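Local atomic coordinates of trehalose monomycolate transport factor A (Mycolicibacterium smegmatis MC2 155, PDB entry 6T84), a protein that is required for MmpL3-dependent transport of trehalose monomycolate to the cell wall, acting through the N-terminal domain to which this fragment belongs. Residues A[47-52]-A[63-68]. Numbering follows the deposited sequence. Where two conformers were deposited one is given.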
# COMPACT_ATOMS: atom_id res chain seq x y z
N VAL A 47 9.81 -12.84 8.42
CA VAL A 47 9.60 -11.68 9.28
C VAL A 47 8.16 -11.71 9.76
O VAL A 47 7.30 -12.35 9.16
CB VAL A 47 9.90 -10.35 8.55
CG1 VAL A 47 11.40 -10.21 8.26
CG2 VAL A 47 9.08 -10.24 7.27
N THR A 48 7.91 -11.03 10.87
CA THR A 48 6.55 -10.87 11.34
C THR A 48 6.23 -9.39 11.40
O THR A 48 7.12 -8.54 11.53
CB THR A 48 6.34 -11.43 12.74
OG1 THR A 48 7.18 -10.70 13.63
CG2 THR A 48 6.71 -12.92 12.82
N ALA A 49 4.95 -9.10 11.39
CA ALA A 49 4.45 -7.74 11.44
C ALA A 49 4.57 -7.22 12.87
O ALA A 49 4.18 -7.92 13.84
CB ALA A 49 2.99 -7.74 11.00
N LYS A 50 5.10 -6.01 13.04
CA LYS A 50 5.26 -5.43 14.37
C LYS A 50 4.56 -4.10 14.45
O LYS A 50 4.33 -3.44 13.44
CB LYS A 50 6.74 -5.28 14.78
CG LYS A 50 7.37 -6.66 15.01
CD LYS A 50 8.68 -6.57 15.71
CE LYS A 50 9.21 -8.00 15.96
NZ LYS A 50 10.66 -8.05 16.24
N ASN A 51 4.32 -3.64 15.68
CA ASN A 51 3.63 -2.36 15.91
C ASN A 51 2.37 -2.27 15.05
O ASN A 51 2.19 -1.37 14.21
CB ASN A 51 4.55 -1.17 15.64
CG ASN A 51 5.59 -1.04 16.66
OD1 ASN A 51 5.31 -1.10 17.84
ND2 ASN A 51 6.84 -0.80 16.23
N VAL A 52 1.53 -3.28 15.24
CA VAL A 52 0.40 -3.54 14.35
C VAL A 52 -0.81 -2.75 14.83
O VAL A 52 -1.16 -2.76 16.03
CB VAL A 52 0.10 -5.05 14.35
CG1 VAL A 52 -1.11 -5.34 13.41
CG2 VAL A 52 1.33 -5.84 13.93
N PHE A 63 -5.10 -2.23 7.94
CA PHE A 63 -4.03 -2.72 8.82
C PHE A 63 -2.77 -1.90 8.59
O PHE A 63 -2.46 -1.58 7.44
CB PHE A 63 -3.73 -4.20 8.53
CG PHE A 63 -4.98 -5.13 8.66
CD1 PHE A 63 -6.06 -4.84 9.50
CD2 PHE A 63 -5.05 -6.28 7.95
CE1 PHE A 63 -7.18 -5.68 9.64
CE2 PHE A 63 -6.14 -7.14 8.09
CZ PHE A 63 -7.20 -6.84 8.94
N ILE A 64 -2.09 -1.51 9.66
CA ILE A 64 -0.87 -0.72 9.57
C ILE A 64 0.17 -1.45 10.40
O ILE A 64 -0.10 -1.82 11.54
CB ILE A 64 -1.10 0.70 10.12
CG1 ILE A 64 -2.29 1.34 9.36
CG2 ILE A 64 0.20 1.54 9.93
CD1 ILE A 64 -3.60 1.35 10.14
N PHE A 65 1.36 -1.65 9.83
CA PHE A 65 2.34 -2.45 10.56
C PHE A 65 3.73 -2.16 10.01
O PHE A 65 3.89 -1.58 8.93
CB PHE A 65 2.03 -3.96 10.47
CG PHE A 65 1.84 -4.44 9.08
CD1 PHE A 65 2.94 -4.86 8.31
CD2 PHE A 65 0.58 -4.41 8.49
CE1 PHE A 65 2.77 -5.25 6.96
CE2 PHE A 65 0.40 -4.84 7.17
CZ PHE A 65 1.49 -5.26 6.40
N ASP A 66 4.75 -2.55 10.79
CA ASP A 66 6.13 -2.41 10.37
C ASP A 66 6.68 -3.78 9.99
O ASP A 66 6.37 -4.78 10.63
CB ASP A 66 7.00 -1.84 11.51
CG ASP A 66 6.54 -0.48 11.97
OD1 ASP A 66 5.91 0.26 11.18
OD2 ASP A 66 6.85 -0.13 13.13
N ILE A 67 7.49 -3.80 8.94
CA ILE A 67 8.32 -4.94 8.60
C ILE A 67 9.74 -4.49 8.90
O ILE A 67 10.29 -3.66 8.18
CB ILE A 67 8.18 -5.32 7.11
CG1 ILE A 67 6.68 -5.47 6.77
CG2 ILE A 67 9.02 -6.55 6.79
CD1 ILE A 67 6.41 -5.83 5.31
N GLU A 68 10.34 -5.03 9.97
CA GLU A 68 11.58 -4.43 10.51
C GLU A 68 12.61 -4.04 9.46
O GLU A 68 12.98 -4.84 8.60
CB GLU A 68 12.22 -5.38 11.51
CG GLU A 68 11.57 -5.38 12.87
CD GLU A 68 12.06 -6.53 13.71
OE1 GLU A 68 13.12 -6.40 14.34
OE2 GLU A 68 11.39 -7.59 13.71
O HOH W 1 8.84 -6.67 11.89
O HOH W 2 8.73 -1.72 14.40
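Lys50 and Asp66 face each other as an antiparallel hydrogen-bonded pair, Lys50 N reaching Asp66 O at 3.0 Å and Asp66 N returning to Lys50 O at 2.8 Å. The chain turns a corner at Asn51, where phi is positive (47°), and pairing with the same strand resumes at Val53 with Ile64. In the conformer given, Asn51 ND2 donates to Asp66 OD2 (3.2 Å) on the anti side, the Asn51 amide and the Asp66 carboxylate standing 76° apart, while Asn51 OD1 is held by Tyr25 OH. A water donates to the same Asp66 OD2. Asp66 OD1 is taken by Thr72 and by a salt bridge to Arg14, so this buried carboxylate is gripped at both oxygens, which probably favours its charged form. Farther out, the extended Lys50 chain forms a salt bridge, NZ 2.7 Å from Glu68 OE2 and above the carboxylate plane; Glu68 is poorly ordered. A second water joins Thr48 O to Glu68 N.

On the apolar side, Phe65 CG sits between the backbone N and carbonyl carbon (chi1 52°). Ala49 CB lies 3.9 Å from Phe65 CB and meets the ring obliquely, while Val52 CG2 touches Phe65 CB. Val47 crosses Ile67 at about a right angle, CG2 to CG2.

Strand 49-50 pairs with 28-29, whereas 52-57 enters the large antiparallel sheet beside 60-67. Helix 10-21 packs against Asn51, Ile64 and Asp66, and Trp36 meets the Phe65 ring nearly parallel.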